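Local coordinates for apoptosis regulator Bcl-2 homolog (Murid herpesvirus 4, PDB 4MI8), which protects infected cells from apoptosis and inhibits starvation-induced host autophagy by binding Beclin 1, thereby supporting viral latency and chronic infection, at residues 59-64 against 96-101; 66-71 against 114-119; 78-83 against 121-126; 87-92 against 131-136. All coordinates share one frame; numbering follows the deposited sequence.

Contact 1 (59-64 against 96-101); sequences ADYGPA and GRYVCE. With SO4 (sulfate ion), chain E.
OD1 of Asp-60 accepts the backbone N-H of Gly-62 at 2.6 Å, closing an Asx turn, while OD2 of the same carboxylate faces Tyr-98 OH across the contact. The Gly-62 nitrogen approaches OD1 from above the carboxylate plane. OD2 of Asp-60 takes a weak hydrogen bond of 3.1 Å from Tyr-98 OH, whose ring plane stands 69° from the carboxylate. Within the turn Gly-62 packs tightly on the phenol: its CA lies 3.0 Å from Tyr-98 OH.

Tyr-98 reaches the loop because its CG is anti to the backbone N (chi1 -175°), which sends the ring outward from helix 86-103. Tyr-61 meets it deeper down. Its CB sits 3.8 Å from the Tyr-98 ring centroid, almost on the ring normal, a CH-pi contact over the face, while its CD2 touches Tyr-98 CB at 3.5 Å. The two side chains slide past each other in opposite directions with their rings oblique. Tyr-61 OH has its own partner, a hydrogen bond to Asp-94 OD2, and Tyr-53 meets the ring edge-to-face.

At the outer end Ala-59 N gives a straight hydrogen bond of 2.7 Å to O2 of a sulfate ion, probably from the crystallisation liquor. Tyr-61 also packs on an apolar side chain of the bound Beclin 1 peptide, which places this loop, held on the central helix of the Bcl-2 fold, at the edge of the BH3-binding groove.

Contact 2 (66-71 against 114-119); sequences KNWKRD and ELLNDC
Trp-68 packs against Leu-115 and Leu-116 where the first turn of helix 68-81 meets helix 111-126 in the all-helical Bcl-2 bundle. No hydrogen bond crosses between the segments.

The apolar contacts belong to the far end of the indole. Trp-68 CH2 lies 4.0 Å from Leu-115 CD2, and the neighbouring CZ3 is 4.2 Å from Leu-116 CB. The six-membered ring also approaches backbone, with CH2 3.9 Å from Leu-116 N. With its CG between the backbone N and the carbonyl carbon (chi1 75°), Trp-68 pushes the indole out toward helix 111-126. On its other flanks the indole touches Val-99 and Val-103 of helix 86-103, and Leu-116 continues inward to Leu-19 of helix 8-23.

The remaining contact uses the aliphatic part and end of a charged chain. CB of Lys-69 points away from helix 111-126, yet bends at chi2, chi3 and chi4 fold the chain back along the indole, with CD 3.6 Å above the ring plane of Trp-68, offset toward the rim. Still above the six-membered ring, the lysine crosses Leu-115 at about a right angle, CE lying 3.7 Å and NZ 3.3 Å from Leu-115 CD2.

Contact 3 (78-83 against 121-126); sequences SLFVDV and THFFIE
Phe-80 and Phe-123 meet ring against ring, and this single pair makes the whole contact. CD2 of Phe-80 lies 3.6 Å from CE1 of Phe-123. Beside this closest approach, Phe-80 CE2 is 3.8 Å from the same CE1, and Phe-80 CD2 is 3.8 Å from Phe-123 CZ. The encounter therefore involves one side of the Phe-80 ring and the outer end of the Phe-123 ring. Their centroids are 5.7 Å apart and their planes inclined by 36°, an oblique packing.

Long reach from both backbones makes it possible, since the CA atoms are still 10.6 Å apart. Phe-123 extends straight out of helix 111-126 with CG anti to the backbone N (chi1 -174°). Phe-80 instead has CG beside its backbone N (chi1 -65°), which turns its CD2-CE2 side to Phe-123.

In the next shell, the Phe-76 ring meets that of Phe-123 at a steep angle, while Leu-129 and Ile-89 touch Phe-80. Ser-78 and Leu-79, on the same turn of helix, serve another partner: both pack on apolar side chains of the bound Beclin 1 peptide, and Ser-78 OG hydrogen-bonds to a polar one. The pair thus bridges the groove-lining end of helix 68-81 and the last turns of helix 111-126, with helix 86-103 packed against Phe-80 and, through Phe-92, against Phe-124.

Contact 4 (87-92 against 131-136); sequences GRIVGF and NHFPLE
Ile-89 carries most of this contact, meeting Phe-133 and His-132 along its length. At the branch point, CB of Ile-89 lies 3.9 Å from CD2 of the Phe-133 ring. Its short branch comes closer: CG2 is 3.5 Å from that same CD2 and 3.9 Å from Phe-133 CE2, approaching the ring obliquely. The longer branch leaves through CG1, and chi2 of -180° keeps it extended, carrying CD1 past the aromatic ring to the backbone. There CD1 of Ile-89 sits 3.8 Å from His-132 O and 3.9 Å from His-132 CB, with Phe-133 CB also touching it at 4.0 Å. The isoleucine consequently lies along one side of the ring and the backbone beside it; the imidazole itself leads away.

Val-90 adds a lighter touch. Its CG2 lies 4.2 Å from Phe-133 CE2, near the ring plane and at the edge, while Leu-135 CD2 approaches the ring edge from the same segment. No hydrogen bond links 87-92 to 131-136; the contact is van der Waals packing, mostly between apolar groups.

On another side of the helix, Arg-88 forms a salt bridge with an acidic side chain of the bound Beclin 1 peptide, as the BH1 arginine does in other Bcl-2 relatives, and a second one with Asp-82. Through Ile-89 and Val-90 the C-terminal tail packs on the start of helix 86-103, with Phe-133 reaching Leu-45 of helix 33-56 and standing roughly perpendicular to Trp-11 of helix 8-23.

In the fold
Contacts 3 and 4 are buried and have no hydrogen bond across their segments, whereas contacts 1 and 2 are only partly buried, and contact 1 alone has a hydrogen bond across its segments, a weak one. Contacts 2 and 3 join the same two helices, 68-81 and 111-126, at points about 14 Å apart (centres). Contacts 1 and 4 both use helix 86-103 but lie on opposite sides of the chain's centre. Leu-116 CD2 of contact 2 touches Cys-100 SG of contact 1 at 3.5 Å. Contacts 3 and 4 are joined by a salt bridge from Asp-82 OD2 to Arg-88 NH2 (2.9 Å), with Phe-80 packed on Arg-88 beside it.

Contact 1 (59-64 against 96-101)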
# COMPACT_ATOMS: atom_id res chain seq x y z
N ALA A 59 -6.70 16.73 -6.97
CA ALA A 59 -5.45 16.70 -6.23
C ALA A 59 -4.98 15.28 -5.99
O ALA A 59 -5.78 14.34 -5.87
CB ALA A 59 -5.53 17.46 -4.92
N ASP A 60 -3.66 15.15 -5.92
CA ASP A 60 -3.01 13.93 -5.59
C ASP A 60 -2.90 13.85 -4.08
O ASP A 60 -3.42 14.70 -3.35
CB ASP A 60 -1.69 13.84 -6.35
CG ASP A 60 -0.59 14.72 -5.78
OD1 ASP A 60 -0.65 15.24 -4.63
OD2 ASP A 60 0.41 14.83 -6.50
N TYR A 61 -2.29 12.78 -3.60
CA TYR A 61 -2.22 12.50 -2.16
C TYR A 61 -1.20 13.42 -1.45
O TYR A 61 -1.10 13.43 -0.21
CB TYR A 61 -1.68 11.08 -1.94
CG TYR A 61 -2.46 9.91 -2.52
CD1 TYR A 61 -3.82 10.05 -2.89
CD2 TYR A 61 -1.85 8.64 -2.66
CE1 TYR A 61 -4.55 8.97 -3.36
CE2 TYR A 61 -2.57 7.56 -3.15
CZ TYR A 61 -3.91 7.72 -3.51
OH TYR A 61 -4.65 6.65 -4.01
N GLY A 62 -0.40 14.12 -2.25
CA GLY A 62 0.78 14.84 -1.79
C GLY A 62 0.61 16.02 -0.88
O GLY A 62 1.60 16.51 -0.37
N PRO A 63 -0.60 16.56 -0.71
CA PRO A 63 -0.64 17.51 0.40
C PRO A 63 -0.93 16.89 1.78
O PRO A 63 -0.61 17.52 2.77
CB PRO A 63 -1.73 18.50 -0.02
CG PRO A 63 -1.80 18.39 -1.51
CD PRO A 63 -1.60 16.90 -1.73
N ALA A 64 -1.51 15.70 1.88
CA ALA A 64 -1.69 15.06 3.20
C ALA A 64 -0.47 14.22 3.66
O ALA A 64 -0.11 14.18 4.83
CB ALA A 64 -2.97 14.23 3.19
N GLY A 96 1.38 3.64 0.47
CA GLY A 96 2.83 3.33 0.61
C GLY A 96 3.56 3.52 -0.73
O GLY A 96 4.72 3.95 -0.75
N ARG A 97 2.91 3.19 -1.86
CA ARG A 97 3.53 3.39 -3.15
C ARG A 97 3.73 4.86 -3.45
O ARG A 97 4.76 5.22 -4.02
CB ARG A 97 2.69 2.78 -4.27
CG ARG A 97 3.32 2.97 -5.64
CD ARG A 97 2.57 2.25 -6.81
NE ARG A 97 1.22 2.78 -7.01
CZ ARG A 97 0.85 3.48 -8.11
NH1 ARG A 97 1.69 3.70 -9.10
NH2 ARG A 97 -0.38 3.91 -8.26
N TYR A 98 2.73 5.69 -3.09
CA TYR A 98 2.83 7.14 -3.27
C TYR A 98 4.05 7.63 -2.47
O TYR A 98 4.90 8.29 -3.05
CB TYR A 98 1.59 7.89 -2.75
CG TYR A 98 1.69 9.40 -3.06
CD1 TYR A 98 1.28 9.89 -4.31
CD2 TYR A 98 2.21 10.33 -2.13
CE1 TYR A 98 1.38 11.24 -4.65
CE2 TYR A 98 2.31 11.70 -2.45
CZ TYR A 98 1.88 12.14 -3.73
OH TYR A 98 1.95 13.46 -4.14
N VAL A 99 4.10 7.35 -1.17
CA VAL A 99 5.21 7.80 -0.34
C VAL A 99 6.57 7.45 -1.01
O VAL A 99 7.38 8.35 -1.31
CB VAL A 99 5.19 7.24 1.08
CG1 VAL A 99 6.46 7.69 1.82
CG2 VAL A 99 3.95 7.71 1.80
N CYS A 100 6.80 6.18 -1.32
CA CYS A 100 8.02 5.80 -2.05
C CYS A 100 8.23 6.62 -3.30
O CYS A 100 9.35 7.00 -3.58
CB CYS A 100 8.03 4.36 -2.49
SG CYS A 100 8.10 3.23 -1.10
N GLU A 101 7.21 6.82 -4.09
CA GLU A 101 7.44 7.28 -5.44
C GLU A 101 7.48 8.79 -5.56
O GLU A 101 7.84 9.30 -6.59
CB GLU A 101 6.41 6.68 -6.41
CG GLU A 101 6.62 5.25 -6.82
CD GLU A 101 5.62 4.74 -7.82
OE1 GLU A 101 4.57 5.33 -8.01
OE2 GLU A 101 5.86 3.74 -8.45
S SO4 E . -9.82 18.26 -5.90
O1 SO4 E . -10.51 18.67 -4.67
O2 SO4 E . -8.86 17.24 -5.42
O3 SO4 E . -10.75 17.70 -6.92
O4 SO4 E . -9.09 19.35 -6.56

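Contact 2 (66-71 against 114-119)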
# COMPACT_ATOMS: atom_id res chain seq x y z
N LYS A 66 2.80 14.47 2.59
CA LYS A 66 4.03 15.15 2.89
C LYS A 66 4.35 14.98 4.37
O LYS A 66 5.49 14.98 4.73
CB LYS A 66 3.97 16.64 2.53
CG LYS A 66 2.94 17.46 3.31
CD LYS A 66 3.04 18.96 3.03
CE LYS A 66 2.61 19.31 1.60
NZ LYS A 66 1.73 20.51 1.49
N ASN A 67 3.34 14.80 5.23
CA ASN A 67 3.58 14.62 6.66
C ASN A 67 3.40 13.20 7.16
O ASN A 67 3.08 12.99 8.33
CB ASN A 67 2.69 15.54 7.48
CG ASN A 67 2.42 16.86 6.79
OD1 ASN A 67 3.29 17.39 6.10
ND2 ASN A 67 1.20 17.39 6.97
N TRP A 68 3.60 12.24 6.26
CA TRP A 68 3.46 10.82 6.57
C TRP A 68 4.22 10.46 7.79
O TRP A 68 3.80 9.62 8.59
CB TRP A 68 3.97 10.00 5.41
CG TRP A 68 5.48 9.94 5.29
CD1 TRP A 68 6.30 10.81 4.58
CD2 TRP A 68 6.39 8.91 5.83
NE1 TRP A 68 7.60 10.41 4.66
CE2 TRP A 68 7.73 9.28 5.39
CE3 TRP A 68 6.22 7.77 6.60
CZ2 TRP A 68 8.85 8.55 5.74
CZ3 TRP A 68 7.35 7.03 6.94
CH2 TRP A 68 8.64 7.40 6.51
N LYS A 69 5.37 11.10 7.95
CA LYS A 69 6.19 10.93 9.16
C LYS A 69 5.45 10.68 10.50
O LYS A 69 5.64 9.61 11.11
CB LYS A 69 7.18 12.09 9.27
CG LYS A 69 8.36 12.02 8.30
CD LYS A 69 9.33 10.84 8.50
CE LYS A 69 9.28 10.19 9.89
NZ LYS A 69 8.33 9.02 9.85
N ARG A 70 4.61 11.64 10.93
CA ARG A 70 3.83 11.53 12.18
C ARG A 70 2.40 11.03 11.98
O ARG A 70 1.81 10.47 12.89
CB ARG A 70 3.84 12.88 12.92
CG ARG A 70 3.32 12.85 14.37
CD ARG A 70 3.79 14.02 15.27
NE ARG A 70 2.95 14.18 16.48
CZ ARG A 70 3.20 15.00 17.51
NH1 ARG A 70 4.27 15.77 17.55
NH2 ARG A 70 2.37 15.04 18.54
N ASP A 71 1.87 11.20 10.76
CA ASP A 71 0.46 10.94 10.45
C ASP A 71 0.14 9.62 9.76
O ASP A 71 -1.05 9.27 9.62
CB ASP A 71 -0.09 12.03 9.53
CG ASP A 71 0.08 13.44 10.11
OD1 ASP A 71 0.46 13.58 11.30
OD2 ASP A 71 -0.17 14.41 9.36
N GLU A 114 13.03 2.29 5.19
CA GLU A 114 13.02 1.24 6.20
C GLU A 114 11.98 1.51 7.24
O GLU A 114 11.36 0.61 7.73
CB GLU A 114 14.42 1.04 6.82
CG GLU A 114 15.31 0.13 5.94
CD GLU A 114 16.82 0.17 6.27
OE1 GLU A 114 17.29 1.06 7.04
OE2 GLU A 114 17.57 -0.71 5.75
N LEU A 115 11.77 2.78 7.53
CA LEU A 115 10.76 3.25 8.48
C LEU A 115 9.33 3.10 7.92
O LEU A 115 8.39 2.61 8.58
CB LEU A 115 11.03 4.73 8.70
CG LEU A 115 10.74 5.28 10.06
CD1 LEU A 115 11.81 4.75 11.04
CD2 LEU A 115 10.76 6.79 9.87
N LEU A 116 9.18 3.51 6.67
CA LEU A 116 7.95 3.20 5.90
C LEU A 116 7.63 1.69 5.93
O LEU A 116 6.50 1.28 6.24
CB LEU A 116 8.08 3.73 4.46
CG LEU A 116 6.80 3.52 3.64
CD1 LEU A 116 5.59 4.23 4.26
CD2 LEU A 116 7.11 3.94 2.21
N ASN A 117 8.65 0.88 5.63
CA ASN A 117 8.53 -0.58 5.68
C ASN A 117 7.97 -1.08 6.99
O ASN A 117 6.96 -1.77 6.98
CB ASN A 117 9.87 -1.21 5.37
CG ASN A 117 9.78 -2.73 5.03
OD1 ASN A 117 8.76 -3.38 5.14
ND2 ASN A 117 10.88 -3.28 4.64
N ASP A 118 8.61 -0.67 8.11
CA ASP A 118 8.29 -1.10 9.46
C ASP A 118 6.88 -0.78 9.82
O ASP A 118 6.12 -1.65 10.27
CB ASP A 118 9.20 -0.42 10.50
CG ASP A 118 10.61 -0.96 10.49
OD1 ASP A 118 10.86 -1.88 9.68
OD2 ASP A 118 11.45 -0.48 11.29
N CYS A 119 6.57 0.50 9.67
CA CYS A 119 5.23 1.02 9.89
C CYS A 119 4.19 0.18 9.10
O CYS A 119 3.23 -0.41 9.73
CB CYS A 119 5.15 2.49 9.46
SG CYS A 119 3.45 3.15 9.43

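Contact 3 (78-83 against 121-126)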
# COMPACT_ATOMS: atom_id res chain seq x y z
N SER A 78 -7.66 5.24 10.22
CA SER A 78 -8.99 5.67 9.67
C SER A 78 -9.41 4.83 8.50
O SER A 78 -10.55 4.34 8.44
CB SER A 78 -9.15 7.18 9.36
OG SER A 78 -8.12 7.73 8.54
N LEU A 79 -8.44 4.54 7.64
CA LEU A 79 -8.70 3.70 6.49
C LEU A 79 -9.30 2.30 6.87
O LEU A 79 -10.00 1.68 6.04
CB LEU A 79 -7.39 3.63 5.70
CG LEU A 79 -7.21 2.87 4.43
CD1 LEU A 79 -8.18 3.49 3.43
CD2 LEU A 79 -5.74 2.98 3.98
N PHE A 80 -9.10 1.80 8.11
CA PHE A 80 -9.69 0.48 8.46
C PHE A 80 -10.77 0.52 9.58
O PHE A 80 -11.33 -0.54 10.00
CB PHE A 80 -8.61 -0.56 8.71
CG PHE A 80 -7.76 -0.89 7.47
CD1 PHE A 80 -8.20 -1.80 6.53
CD2 PHE A 80 -6.53 -0.28 7.25
CE1 PHE A 80 -7.45 -2.11 5.40
CE2 PHE A 80 -5.74 -0.61 6.13
CZ PHE A 80 -6.21 -1.51 5.19
N VAL A 81 -11.07 1.74 10.04
CA VAL A 81 -11.99 1.92 11.19
C VAL A 81 -13.30 1.25 10.89
O VAL A 81 -13.64 0.22 11.49
CB VAL A 81 -12.38 3.36 11.49
CG1 VAL A 81 -12.83 3.46 12.95
CG2 VAL A 81 -11.23 4.31 11.26
N ASP A 82 -14.01 1.84 9.93
CA ASP A 82 -15.32 1.36 9.54
C ASP A 82 -15.37 -0.05 8.90
O ASP A 82 -16.37 -0.73 9.06
CB ASP A 82 -16.02 2.42 8.67
CG ASP A 82 -15.28 2.66 7.36
OD1 ASP A 82 -14.06 3.03 7.37
OD2 ASP A 82 -15.96 2.48 6.34
N VAL A 83 -14.33 -0.50 8.19
CA VAL A 83 -14.33 -1.86 7.58
C VAL A 83 -12.93 -2.33 7.13
O VAL A 83 -12.04 -1.50 6.81
CB VAL A 83 -15.33 -1.96 6.38
CG1 VAL A 83 -14.92 -1.04 5.24
CG2 VAL A 83 -15.50 -3.39 5.90
N THR A 121 4.55 -2.74 7.67
CA THR A 121 4.65 -4.13 8.10
C THR A 121 4.05 -4.33 9.49
O THR A 121 3.46 -5.37 9.77
CB THR A 121 6.11 -4.62 8.10
OG1 THR A 121 6.67 -4.45 6.79
CG2 THR A 121 6.17 -6.09 8.48
N HIS A 122 4.22 -3.34 10.35
CA HIS A 122 3.72 -3.42 11.71
C HIS A 122 2.23 -3.24 11.77
O HIS A 122 1.56 -3.74 12.69
CB HIS A 122 4.40 -2.38 12.59
CG HIS A 122 5.88 -2.62 12.79
ND1 HIS A 122 6.74 -1.63 13.12
CD2 HIS A 122 6.64 -3.78 12.68
CE1 HIS A 122 7.98 -2.14 13.22
NE2 HIS A 122 7.92 -3.45 12.95
N PHE A 123 1.69 -2.53 10.79
CA PHE A 123 0.30 -2.28 10.73
C PHE A 123 -0.39 -3.45 10.06
O PHE A 123 -1.41 -3.91 10.55
CB PHE A 123 0.01 -0.95 10.01
CG PHE A 123 -1.43 -0.57 10.06
CD1 PHE A 123 -2.35 -1.27 9.28
CD2 PHE A 123 -1.88 0.43 10.95
CE1 PHE A 123 -3.72 -0.98 9.33
CE2 PHE A 123 -3.24 0.75 10.98
CZ PHE A 123 -4.17 0.05 10.17
N PHE A 124 0.16 -3.91 8.92
CA PHE A 124 -0.47 -5.03 8.20
C PHE A 124 -0.61 -6.20 9.20
O PHE A 124 -1.69 -6.79 9.34
CB PHE A 124 0.43 -5.43 7.04
CG PHE A 124 -0.18 -6.40 6.10
CD1 PHE A 124 -0.17 -7.76 6.35
CD2 PHE A 124 -0.75 -5.93 4.90
CE1 PHE A 124 -0.71 -8.66 5.44
CE2 PHE A 124 -1.31 -6.79 3.99
CZ PHE A 124 -1.28 -8.15 4.24
N ILE A 125 0.48 -6.54 9.87
CA ILE A 125 0.43 -7.67 10.82
C ILE A 125 -0.40 -7.39 12.07
O ILE A 125 -1.34 -8.14 12.32
CB ILE A 125 1.81 -8.24 11.15
CG1 ILE A 125 2.51 -8.67 9.84
CG2 ILE A 125 1.65 -9.42 12.09
CD1 ILE A 125 3.92 -9.19 9.97
N GLU A 126 -0.11 -6.32 12.81
CA GLU A 126 -0.86 -6.04 14.05
C GLU A 126 -2.35 -6.01 13.77
O GLU A 126 -3.12 -6.46 14.61
CB GLU A 126 -0.37 -4.77 14.75
CG GLU A 126 0.78 -5.03 15.73
CD GLU A 126 2.01 -4.12 15.53
OE1 GLU A 126 1.82 -2.88 15.44
OE2 GLU A 126 3.19 -4.62 15.47

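Contact 4 (87-92 against 131-136)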
# COMPACT_ATOMS: atom_id res chain seq x y z
N GLY A 87 -10.11 -4.05 -0.84
CA GLY A 87 -10.03 -2.76 -1.46
C GLY A 87 -9.41 -1.74 -0.54
O GLY A 87 -8.67 -0.83 -1.01
N ARG A 88 -9.70 -1.83 0.78
CA ARG A 88 -9.01 -0.95 1.75
C ARG A 88 -7.54 -1.32 1.82
O ARG A 88 -6.60 -0.48 1.85
CB ARG A 88 -9.67 -1.01 3.14
CG ARG A 88 -11.13 -0.56 3.23
CD ARG A 88 -11.31 0.89 2.76
NE ARG A 88 -12.74 1.23 2.76
CZ ARG A 88 -13.39 1.69 3.84
NH1 ARG A 88 -12.73 1.89 5.00
NH2 ARG A 88 -14.70 1.95 3.78
N ILE A 89 -7.28 -2.61 1.87
CA ILE A 89 -5.89 -3.02 1.73
C ILE A 89 -5.17 -2.49 0.45
O ILE A 89 -3.98 -2.04 0.52
CB ILE A 89 -5.79 -4.53 1.79
CG1 ILE A 89 -6.39 -4.93 3.18
CG2 ILE A 89 -4.31 -4.94 1.56
CD1 ILE A 89 -6.40 -6.40 3.49
N VAL A 90 -5.83 -2.53 -0.71
CA VAL A 90 -5.13 -2.05 -1.86
C VAL A 90 -4.84 -0.54 -1.70
O VAL A 90 -3.80 -0.08 -2.03
CB VAL A 90 -6.02 -2.23 -3.11
CG1 VAL A 90 -5.42 -1.46 -4.31
CG2 VAL A 90 -6.24 -3.72 -3.37
N GLY A 91 -5.77 0.21 -1.14
CA GLY A 91 -5.55 1.64 -0.84
C GLY A 91 -4.33 1.87 0.09
O GLY A 91 -3.55 2.83 -0.10
N PHE A 92 -4.21 1.01 1.13
CA PHE A 92 -3.07 1.00 2.05
C PHE A 92 -1.75 0.87 1.23
O PHE A 92 -0.73 1.60 1.43
CB PHE A 92 -3.32 -0.15 3.04
CG PHE A 92 -2.09 -0.67 3.77
CD1 PHE A 92 -1.32 -1.66 3.22
CD2 PHE A 92 -1.85 -0.30 5.12
CE1 PHE A 92 -0.28 -2.25 3.95
CE2 PHE A 92 -0.78 -0.86 5.85
CZ PHE A 92 0.00 -1.85 5.26
N ASN A 131 -5.56 -11.56 6.87
CA ASN A 131 -6.92 -12.10 6.96
C ASN A 131 -7.89 -11.78 5.80
O ASN A 131 -8.82 -12.55 5.57
CB ASN A 131 -7.57 -11.63 8.25
CG ASN A 131 -8.23 -12.75 9.02
OD1 ASN A 131 -9.42 -12.68 9.43
ND2 ASN A 131 -7.45 -13.80 9.25
N HIS A 132 -7.68 -10.68 5.09
CA HIS A 132 -8.61 -10.23 4.09
C HIS A 132 -8.03 -10.07 2.71
O HIS A 132 -8.41 -9.18 1.96
CB HIS A 132 -9.17 -8.91 4.53
CG HIS A 132 -10.18 -9.01 5.62
ND1 HIS A 132 -9.86 -8.87 6.90
CD2 HIS A 132 -11.54 -9.22 5.58
CE1 HIS A 132 -10.96 -9.00 7.64
NE2 HIS A 132 -11.98 -9.20 6.83
N PHE A 133 -7.11 -10.93 2.34
CA PHE A 133 -6.37 -10.74 1.12
C PHE A 133 -5.61 -11.99 0.77
O PHE A 133 -4.45 -12.10 1.10
CB PHE A 133 -5.38 -9.58 1.30
CG PHE A 133 -4.89 -8.99 0.02
CD1 PHE A 133 -4.09 -9.71 -0.81
CD2 PHE A 133 -5.27 -7.73 -0.35
CE1 PHE A 133 -3.66 -9.19 -1.99
CE2 PHE A 133 -4.84 -7.20 -1.54
CZ PHE A 133 -4.04 -7.93 -2.36
N PRO A 134 -6.24 -12.94 0.11
CA PRO A 134 -5.49 -14.18 -0.12
C PRO A 134 -4.61 -14.05 -1.32
O PRO A 134 -4.81 -13.16 -2.10
CB PRO A 134 -6.58 -15.21 -0.42
CG PRO A 134 -7.88 -14.54 -0.27
CD PRO A 134 -7.59 -13.13 -0.58
N LEU A 135 -3.66 -14.96 -1.47
CA LEU A 135 -2.72 -14.93 -2.61
C LEU A 135 -2.62 -16.30 -3.30
O LEU A 135 -3.04 -17.30 -2.72
CB LEU A 135 -1.33 -14.48 -2.14
CG LEU A 135 -1.24 -13.06 -1.59
CD1 LEU A 135 0.08 -12.91 -0.86
CD2 LEU A 135 -1.37 -12.08 -2.75
N GLU A 136 -2.05 -16.30 -4.48
CA GLU A 136 -1.97 -17.45 -5.33
C GLU A 136 -1.21 -18.60 -4.76
O GLU A 136 -0.17 -18.45 -4.15
CB GLU A 136 -1.36 -17.07 -6.67
CG GLU A 136 -1.96 -17.82 -7.86
CD GLU A 136 -3.03 -17.05 -8.60
OE1 GLU A 136 -2.94 -16.96 -9.83
OE2 GLU A 136 -3.98 -16.54 -7.97